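Local coordinates for putative ubiquinone biosynthesis protein (Nostoc punctiforme, PDB 3MSQ), which is of unestablished function but belongs to the Coq4 family and probably takes part in ubiquinone biosynthesis, at residues A[66-71]-A[200-205]. Numbering follows the deposited sequence.
Sequences FSERWL and AQKWDQ
Helix 60-68 ends at Glu68, Arg69 breaks away with positive phi, and the loop that follows runs past residues 200-205, with the CA atoms of Trp70 and Lys202 7.9 Å apart at their nearest. Trp70 bridges this gap: its CG lies anti to the backbone N (chi1 -178°), which sends the indole across to residues 201-204. Lys202, its chain extended beyond CG, crosses one face of that ring obliquely. Its CG makes a CH-pi contact 3.7 Å from the centroid of the five-membered ring of Trp70, 15° off the normal, while CA and CB lie by the six-membered ring. Past the indole the lysine chain crosses that of Glu68 at about a right angle, and the ammonium closes a salt bridge: Lys202 NZ is 2.8 Å from Glu68 OE2, on its syn lone pair, with a weak bond to OE1. In this all-helical Coq4-family chain, the contact joins the end of helix 60-68 to the loop between helices 177-192 and 211-218, Lys202 being the centre of an inverse gamma turn. Asp204 meets the indole tip to tip, OD1 lying in the ring plane 3.3 Å from Trp70 CZ2, and the carboxylate stands 82° to the ring. Its OD2 accepts a hydrogen bond from Ala73 N, which helps hold that carboxylate beside the rim. An alanine in place of Trp70 would probably deprive the lysine methylenes of their aromatic support and loosen the join between the two loops. Leu65 of helix 60-68 and Leu121 of helix 114-133 also touch the indole.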
ATOM      1  N   PHE A  66      13.837   2.806 -33.416  1.00 51.30           N
ATOM      2  CA  PHE A  66      14.348   3.746 -32.422  1.00 51.39           C
ATOM      3  C   PHE A  66      15.116   4.892 -33.111  1.00 57.19           C
ATOM      4  O   PHE A  66      14.996   6.053 -32.704  1.00 57.30           O
ATOM      5  CB  PHE A  66      15.174   3.014 -31.335  1.00 53.23           C
ATOM      6  CG  PHE A  66      14.371   2.482 -30.158  1.00 53.73           C
ATOM      7  CD1 PHE A  66      13.829   1.206 -30.184  1.00 56.21           C
ATOM      8  CD2 PHE A  66      14.165   3.260 -29.024  1.00 55.63           C
ATOM      9  CE1 PHE A  66      13.101   0.714 -29.085  1.00 56.34           C
ATOM     10  CE2 PHE A  66      13.420   2.774 -27.935  1.00 57.17           C
ATOM     11  CZ  PHE A  66      12.902   1.504 -27.970  1.00 54.72           C
ATOM     12  N   SER A  67      15.829   4.567 -34.209  1.00 55.58           N
ATOM     13  CA  SER A  67      16.616   5.509 -35.039  1.00 55.69           C
ATOM     14  C   SER A  67      15.727   6.497 -35.770  1.00 58.04           C
ATOM     15  O   SER A  67      16.059   7.682 -35.799  1.00 57.52           O
ATOM     16  CB  SER A  67      17.465   4.763 -36.065  1.00 57.75           C
ATOM     17  OG  SER A  67      18.262   3.791 -35.417  1.00 64.59           O
ATOM     18  N   GLU A  68      14.605   6.007 -36.356  1.00 52.84           N
ATOM     19  CA  GLU A  68      13.639   6.821 -37.095  1.00 52.09           C
ATOM     20  C   GLU A  68      12.616   7.521 -36.176  1.00 55.18           C
ATOM     21  O   GLU A  68      11.963   8.478 -36.617  1.00 54.96           O
ATOM     22  CB  GLU A  68      12.829   5.944 -38.052  1.00 53.48           C
ATOM     23  CG  GLU A  68      13.587   5.148 -39.093  1.00 64.85           C
ATOM     24  CD  GLU A  68      12.638   4.288 -39.908  1.00 91.47           C
ATOM     25  OE1 GLU A  68      11.471   4.704 -40.117  1.00 77.67           O
ATOM     26  OE2 GLU A  68      13.055   3.178 -40.315  1.00 91.08           O
ATOM     27  N   ARG A  69      12.426   7.001 -34.934  1.00 50.02           N
ATOM     28  CA  ARG A  69      11.396   7.424 -33.971  1.00 48.73           C
ATOM     29  C   ARG A  69      10.061   7.296 -34.682  1.00 55.14           C
ATOM     30  O   ARG A  69       9.237   8.214 -34.693  1.00 57.05           O
ATOM     31  CB  ARG A  69      11.641   8.815 -33.377  1.00 46.06           C
ATOM     32  CG  ARG A  69      12.922   8.911 -32.563  1.00 52.35           C
ATOM     33  CD  ARG A  69      12.709   8.467 -31.141  1.00 52.09           C
ATOM     34  NE  ARG A  69      13.830   8.763 -30.247  1.00 59.51           N
ATOM     35  CZ  ARG A  69      13.985   9.913 -29.595  1.00 67.13           C
ATOM     36  NH1 ARG A  69      13.133  10.914 -29.787  1.00 55.15           N
ATOM     37  NH2 ARG A  69      15.009  10.081 -28.770  1.00 47.18           N
ATOM     38  N   TRP A  70       9.909   6.141 -35.356  1.00 51.02           N
ATOM     39  CA  TRP A  70       8.779   5.733 -36.171  1.00 50.81           C
ATOM     40  C   TRP A  70       7.515   5.643 -35.360  1.00 54.01           C
ATOM     41  O   TRP A  70       7.494   4.988 -34.309  1.00 55.52           O
ATOM     42  CB  TRP A  70       9.063   4.370 -36.852  1.00 50.10           C
ATOM     43  CG  TRP A  70       7.947   3.913 -37.748  1.00 52.04           C
ATOM     44  CD1 TRP A  70       7.797   4.197 -39.072  1.00 55.96           C
ATOM     45  CD2 TRP A  70       6.768   3.184 -37.359  1.00 52.15           C
ATOM     46  NE1 TRP A  70       6.604   3.680 -39.538  1.00 55.95           N
ATOM     47  CE2 TRP A  70       5.951   3.064 -38.504  1.00 56.42           C
ATOM     48  CE3 TRP A  70       6.319   2.621 -36.148  1.00 53.26           C
ATOM     49  CZ2 TRP A  70       4.724   2.406 -38.478  1.00 55.66           C
ATOM     50  CZ3 TRP A  70       5.099   1.975 -36.124  1.00 54.54           C
ATOM     51  CH2 TRP A  70       4.316   1.871 -37.279  1.00 55.70           C
ATOM     52  N   LEU A  71       6.434   6.231 -35.883  1.00 47.35           N
ATOM     53  CA  LEU A  71       5.100   6.145 -35.283  1.00 45.25           C
ATOM     54  C   LEU A  71       4.118   5.959 -36.430  1.00 46.62           C
ATOM     55  O   LEU A  71       4.402   6.435 -37.520  1.00 46.94           O
ATOM     56  CB  LEU A  71       4.775   7.381 -34.435  1.00 45.40           C
ATOM     57  CG  LEU A  71       5.520   7.510 -33.102  1.00 48.80           C
ATOM     58  CD1 LEU A  71       5.331   8.875 -32.519  1.00 48.38           C
ATOM     59  CD2 LEU A  71       5.112   6.422 -32.117  1.00 47.61           C
ATOM     60  N   ALA A 200       8.735  -4.617 -33.525  1.00 51.74           N
ATOM     61  CA  ALA A 200       9.600  -4.333 -34.690  1.00 50.80           C
ATOM     62  C   ALA A 200       8.870  -3.996 -35.995  1.00 51.66           C
ATOM     63  O   ALA A 200       9.513  -3.529 -36.937  1.00 50.78           O
ATOM     64  CB  ALA A 200      10.562  -5.493 -34.922  1.00 52.04           C
ATOM     65  N   GLN A 201       7.542  -4.228 -36.050  1.00 48.09           N
ATOM     66  CA  GLN A 201       6.707  -4.030 -37.245  1.00 48.57           C
ATOM     67  C   GLN A 201       6.224  -2.614 -37.484  1.00 54.66           C
ATOM     68  O   GLN A 201       5.740  -1.958 -36.549  1.00 53.57           O
ATOM     69  CB  GLN A 201       5.494  -4.982 -37.267  1.00 49.29           C
ATOM     70  CG  GLN A 201       5.805  -6.460 -37.042  1.00 45.72           C
ATOM     71  CD  GLN A 201       6.962  -6.950 -37.864  1.00 55.49           C
ATOM     72  OE1 GLN A 201       6.943  -6.923 -39.095  1.00 49.80           O
ATOM     73  NE2 GLN A 201       7.986  -7.450 -37.198  1.00 52.65           N
ATOM     74  N   LYS A 202       6.323  -2.166 -38.765  1.00 52.09           N
ATOM     75  CA  LYS A 202       5.816  -0.881 -39.230  1.00 51.67           C
ATOM     76  C   LYS A 202       4.359  -1.106 -39.665  1.00 59.39           C
ATOM     77  O   LYS A 202       4.054  -1.136 -40.857  1.00 60.53           O
ATOM     78  CB  LYS A 202       6.673  -0.317 -40.369  1.00 52.37           C
ATOM     79  CG  LYS A 202       7.941   0.357 -39.902  1.00 49.77           C
ATOM     80  CD  LYS A 202       8.712   0.985 -41.051  1.00 49.32           C
ATOM     81  CE  LYS A 202       9.964   1.697 -40.593  1.00 54.30           C
ATOM     82  NZ  LYS A 202      10.967   1.811 -41.679  1.00 66.26           N
ATOM     83  N   TRP A 203       3.475  -1.309 -38.674  1.00 57.78           N
ATOM     84  CA  TRP A 203       2.046  -1.621 -38.825  1.00 59.46           C
ATOM     85  C   TRP A 203       1.259  -0.873 -39.903  1.00 60.25           C
ATOM     86  O   TRP A 203       0.434  -1.492 -40.571  1.00 58.53           O
ATOM     87  CB  TRP A 203       1.315  -1.574 -37.463  1.00 59.30           C
ATOM     88  CG  TRP A 203       1.884  -2.508 -36.434  1.00 60.83           C
ATOM     89  CD1 TRP A 203       2.637  -2.174 -35.345  1.00 63.45           C
ATOM     90  CD2 TRP A 203       1.795  -3.933 -36.440  1.00 61.29           C
ATOM     91  NE1 TRP A 203       3.003  -3.307 -34.658  1.00 63.11           N
ATOM     92  CE2 TRP A 203       2.499  -4.404 -35.307  1.00 64.97           C
ATOM     93  CE3 TRP A 203       1.202  -4.868 -37.307  1.00 63.66           C
ATOM     94  CZ2 TRP A 203       2.611  -5.768 -35.006  1.00 64.60           C
ATOM     95  CZ3 TRP A 203       1.309  -6.218 -37.006  1.00 65.51           C
ATOM     96  CH2 TRP A 203       2.000  -6.657 -35.866  1.00 65.59           C
ATOM     97  N   ASP A 204       1.513   0.446 -40.076  1.00 56.32           N
ATOM     98  CA  ASP A 204       0.819   1.274 -41.068  1.00 55.95           C
ATOM     99  C   ASP A 204       1.007   0.801 -42.521  1.00 61.54           C
ATOM    100  O   ASP A 204       0.195   1.141 -43.375  1.00 62.47           O
ATOM    101  CB  ASP A 204       1.094   2.775 -40.864  1.00 56.57           C
ATOM    102  CG  ASP A 204       2.519   3.268 -41.046  1.00 59.01           C
ATOM    103  OD1 ASP A 204       3.370   2.484 -41.523  1.00 58.24           O
ATOM    104  OD2 ASP A 204       2.772   4.448 -40.756  1.00 64.78           O
ATOM    105  N   GLN A 205       2.039  -0.035 -42.773  1.00 58.48           N
ATOM    106  CA  GLN A 205       2.365  -0.640 -44.074  1.00 58.93           C
ATOM    107  C   GLN A 205       1.720  -2.038 -44.261  1.00 63.54           C
ATOM    108  O   GLN A 205       1.831  -2.641 -45.339  1.00 63.31           O
ATOM    109  CB  GLN A 205       3.894  -0.733 -44.227  1.00 59.70           C
ATOM    110  CG  GLN A 205       4.551   0.573 -44.653  1.00 70.94           C
ATOM    111  CD  GLN A 205       5.961   0.688 -44.137  1.00 91.01           C
ATOM    112  OE1 GLN A 205       6.291   1.645 -43.411  1.00 94.06           O
ATOM    113  NE2 GLN A 205       6.821  -0.293 -44.483  1.00 67.95           N
TER